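Malate dehydrogenase (Entamoeba histolytica, PDB 3I0P) probably catalyses the NAD-dependent interconversion of malate and oxaloacetate. Local coordinates at residues Y129-A134 and P165-I170. Numbering follows the deposited sequence.
Sequences YYSLLA and PLAIGI. With NAD (nicotinamide-adenine-dinucleotide), chain B.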
loop_
_atom_site.group_PDB
_atom_site.type_symbol
_atom_site.label_atom_id
_atom_site.label_comp_id
_atom_site.label_asym_id
_atom_site.label_seq_id
_atom_site.Cartn_x
_atom_site.Cartn_y
_atom_site.Cartn_z
ATOM N N TYR A 129 14.836 -4.491 -3.820
ATOM C CA TYR A 129 15.957 -5.388 -3.523
ATOM C C TYR A 129 15.745 -6.098 -2.198
ATOM O O TYR A 129 15.931 -7.306 -2.091
ATOM C CB TYR A 129 17.292 -4.631 -3.503
ATOM C CG TYR A 129 18.480 -5.497 -3.117
ATOM C CD1 TYR A 129 19.076 -6.348 -4.048
ATOM C CD2 TYR A 129 18.996 -5.482 -1.815
ATOM C CE1 TYR A 129 20.161 -7.156 -3.706
ATOM C CE2 TYR A 129 20.080 -6.292 -1.456
ATOM C CZ TYR A 129 20.659 -7.117 -2.412
ATOM O OH TYR A 129 21.736 -7.913 -2.086
ATOM N N TYR A 130 15.351 -5.332 -1.189
ATOM C CA TYR A 130 15.176 -5.864 0.158
ATOM C C TYR A 130 13.967 -6.798 0.232
ATOM O O TYR A 130 13.996 -7.806 0.935
ATOM C CB TYR A 130 15.126 -4.711 1.170
ATOM C CG TYR A 130 16.261 -3.755 0.907
ATOM C CD1 TYR A 130 17.550 -4.000 1.412
ATOM C CD2 TYR A 130 16.075 -2.650 0.081
ATOM C CE1 TYR A 130 18.604 -3.147 1.116
ATOM C CE2 TYR A 130 17.117 -1.795 -0.212
ATOM C CZ TYR A 130 18.375 -2.041 0.303
ATOM O OH TYR A 130 19.384 -1.164 -0.005
ATOM N N SER A 131 12.928 -6.482 -0.533
ATOM C CA SER A 131 11.762 -7.355 -0.620
ATOM C C SER A 131 12.113 -8.677 -1.296
ATOM O O SER A 131 11.604 -9.729 -0.907
ATOM C CB SER A 131 10.602 -6.661 -1.341
ATOM O OG SER A 131 9.978 -5.721 -0.472
ATOM N N LEU A 132 12.992 -8.621 -2.294
ATOM C CA LEU A 132 13.450 -9.833 -2.967
ATOM C C LEU A 132 14.192 -10.769 -2.009
ATOM O O LEU A 132 14.028 -11.984 -2.080
ATOM C CB LEU A 132 14.317 -9.501 -4.183
ATOM C CG LEU A 132 13.622 -8.905 -5.411
ATOM C CD1 LEU A 132 14.652 -8.379 -6.396
ATOM C CD2 LEU A 132 12.699 -9.903 -6.091
ATOM N N LEU A 133 14.991 -10.209 -1.106
ATOM C CA LEU A 133 15.679 -11.013 -0.105
ATOM C C LEU A 133 14.682 -11.841 0.696
ATOM O O LEU A 133 14.924 -13.013 0.976
ATOM C CB LEU A 133 16.505 -10.133 0.837
ATOM C CG LEU A 133 17.744 -9.405 0.302
ATOM C CD1 LEU A 133 18.297 -8.486 1.404
ATOM C CD2 LEU A 133 18.832 -10.371 -0.203
ATOM N N ALA A 134 13.555 -11.232 1.053
ATOM C CA ALA A 134 12.527 -11.903 1.832
ATOM C C ALA A 134 11.837 -13.019 1.044
ATOM O O ALA A 134 11.638 -14.113 1.572
ATOM C CB ALA A 134 11.516 -10.899 2.354
ATOM N N PRO A 165 9.044 5.246 -1.727
ATOM C CA PRO A 165 8.659 4.008 -2.386
ATOM C C PRO A 165 8.258 2.926 -1.398
ATOM O O PRO A 165 8.661 2.945 -0.228
ATOM C CB PRO A 165 9.924 3.606 -3.154
ATOM C CG PRO A 165 11.030 4.134 -2.340
ATOM C CD PRO A 165 10.510 5.421 -1.715
ATOM N N LEU A 166 7.442 2.007 -1.900
ATOM C CA LEU A 166 7.005 0.833 -1.177
ATOM C C LEU A 166 7.312 -0.343 -2.079
ATOM O O LEU A 166 6.989 -0.318 -3.265
ATOM C CB LEU A 166 5.503 0.929 -0.927
ATOM C CG LEU A 166 4.789 -0.177 -0.163
ATOM C CD1 LEU A 166 5.295 -0.250 1.272
ATOM C CD2 LEU A 166 3.282 0.095 -0.201
ATOM N N ALA A 167 7.970 -1.356 -1.530
ATOM C CA ALA A 167 8.222 -2.592 -2.264
ATOM C C ALA A 167 7.623 -3.765 -1.508
ATOM O O ALA A 167 7.663 -3.794 -0.277
ATOM C CB ALA A 167 9.688 -2.800 -2.487
ATOM N N ILE A 168 7.050 -4.707 -2.258
ATOM C CA ILE A 168 6.410 -5.899 -1.703
ATOM C C ILE A 168 6.869 -7.111 -2.497
ATOM O O ILE A 168 6.597 -7.207 -3.702
ATOM C CB ILE A 168 4.864 -5.820 -1.790
ATOM C CG1 ILE A 168 4.341 -4.563 -1.102
ATOM C CG2 ILE A 168 4.217 -7.080 -1.199
ATOM C CD1 ILE A 168 3.048 -4.062 -1.691
ATOM N N GLY A 169 7.574 -8.021 -1.825
ATOM C CA GLY A 169 8.070 -9.247 -2.460
ATOM C C GLY A 169 7.327 -10.467 -1.949
ATOM O O GLY A 169 7.234 -10.682 -0.743
ATOM N N ILE A 170 6.783 -11.263 -2.861
ATOM C CA ILE A 170 5.983 -12.423 -2.482
ATOM C C ILE A 170 6.435 -13.658 -3.258
ATOM O O ILE A 170 6.518 -13.618 -4.497
ATOM C CB ILE A 170 4.464 -12.165 -2.719
ATOM C CG1 ILE A 170 3.950 -11.076 -1.763
ATOM C CG2 ILE A 170 3.657 -13.471 -2.588
ATOM C CD1 ILE A 170 2.646 -10.450 -2.160
HETATM P PA NAD B . 7.472 2.116 -11.960
HETATM O O1A NAD B . 8.586 1.821 -12.935
HETATM O O2A NAD B . 6.425 3.108 -12.352
HETATM O O5B NAD B . 6.779 0.703 -11.630
HETATM C C5B NAD B . 7.590 -0.423 -11.250
HETATM C C4B NAD B . 6.761 -1.564 -10.643
HETATM O O4B NAD B . 5.506 -1.731 -11.315
HETATM C C3B NAD B . 7.451 -2.907 -10.762
HETATM O O3B NAD B . 7.058 -3.720 -9.644
HETATM C C2B NAD B . 6.899 -3.484 -12.047
HETATM O O2B NAD B . 6.947 -4.911 -12.047
HETATM C C1B NAD B . 5.468 -2.988 -12.009
HETATM N N9A NAD B . 4.827 -2.812 -13.345
HETATM C C8A NAD B . 5.201 -1.969 -14.319
HETATM N N7A NAD B . 4.337 -2.098 -15.348
HETATM C C5A NAD B . 3.410 -3.023 -15.007
HETATM C C6A NAD B . 2.289 -3.571 -15.640
HETATM N N6A NAD B . 1.929 -3.185 -16.888
HETATM N N1A NAD B . 1.553 -4.514 -15.003
HETATM C C2A NAD B . 1.884 -4.924 -13.771
HETATM N N3A NAD B . 2.949 -4.411 -13.141
HETATM C C4A NAD B . 3.727 -3.464 -13.738
HETATM O O3 NAD B . 8.070 2.503 -10.497
HETATM P PN NAD B . 8.875 3.845 -10.049
HETATM O O1N NAD B . 8.005 4.574 -9.053
HETATM O O2N NAD B . 9.421 4.563 -11.259
HETATM O O5D NAD B . 10.139 3.271 -9.249
HETATM C C5D NAD B . 11.293 2.787 -9.943
HETATM C C4D NAD B . 12.406 2.451 -8.953
HETATM O O4D NAD B . 12.835 3.628 -8.263
HETATM C C3D NAD B . 11.949 1.468 -7.882
HETATM O O3D NAD B . 12.849 0.351 -7.898
HETATM C C2D NAD B . 11.990 2.248 -6.568
HETATM O O2D NAD B . 12.403 1.500 -5.411
HETATM C C1D NAD B . 13.017 3.314 -6.877
HETATM N N1N NAD B . 12.876 4.480 -6.008
HETATM C C2N NAD B . 13.743 4.619 -4.981
HETATM C C3N NAD B . 13.648 5.719 -4.124
HETATM C C7N NAD B . 14.602 5.891 -2.975
HETATM O O7N NAD B . 14.486 6.871 -2.251
HETATM N N7N NAD B . 15.548 4.977 -2.770
HETATM C C4N NAD B . 12.647 6.670 -4.345
HETATM C C5N NAD B . 11.757 6.496 -5.410
HETATM C C6N NAD B . 11.897 5.382 -6.237
#
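Ser131 is the one residue of helix 129-134 that reaches down onto strand 166-170, and it lands between Ala167 and Gly169. Its CB sits over the strand backbone, 3.4 Å from Gly169 N, and its OG lies 3.6 Å from Ala167 CB. With OG anti to the carbonyl carbon (chi1 -76°), the hydroxyl is directed along the strand toward Ala167 and comes 3.0 Å from Ala167 O. That carbonyl is a polar neighbour rather than its bonding partner: the OG hydrogen bond goes to Gly141 O on the adjoining strand, so the buried hydroxyl is satisfied by the sheet itself.

Close approach here rests on small residues. Ser131 and Gly169 bring their CA atoms to 4.5 Å, and the helix and strand axes pass 6.7 Å apart at 21°, running nearly in the same direction. Away from this patch the fit is looser. Ala134 CB is 5.3 Å from Gly169 O, its nearest atom on the strand; the Leu132 side chain starts away from the strand and brings CD2 back only to 5.9 Å from Gly169 CA. Tyr129, partly exposed, points away. Pro165, just before the strand and well clear of the helix, belongs to the NAD pocket, its CG 3.5 Å from C3N of the nicotinamide ring.

This is alpha/beta packing, a helix laid on one face of a mixed sheet. Strand 166-170 runs antiparallel between 139-145 and 178-182; backbone hydrogen bonds join Ala167 to Cys143 and Ile168 to Phe180, and Asp181 on 178-182 hydrogen-bonds NAD. Leu166, Ile168 and Ile170 point away from the helix; on the second subunit, Phe253 packs on Ile168 and Ile256 on Ile170. Helix 29-45 receives Tyr129 and Leu132, while helix 93-111 meets Tyr130 through His94 and Thr98, and Ala134 through Met101.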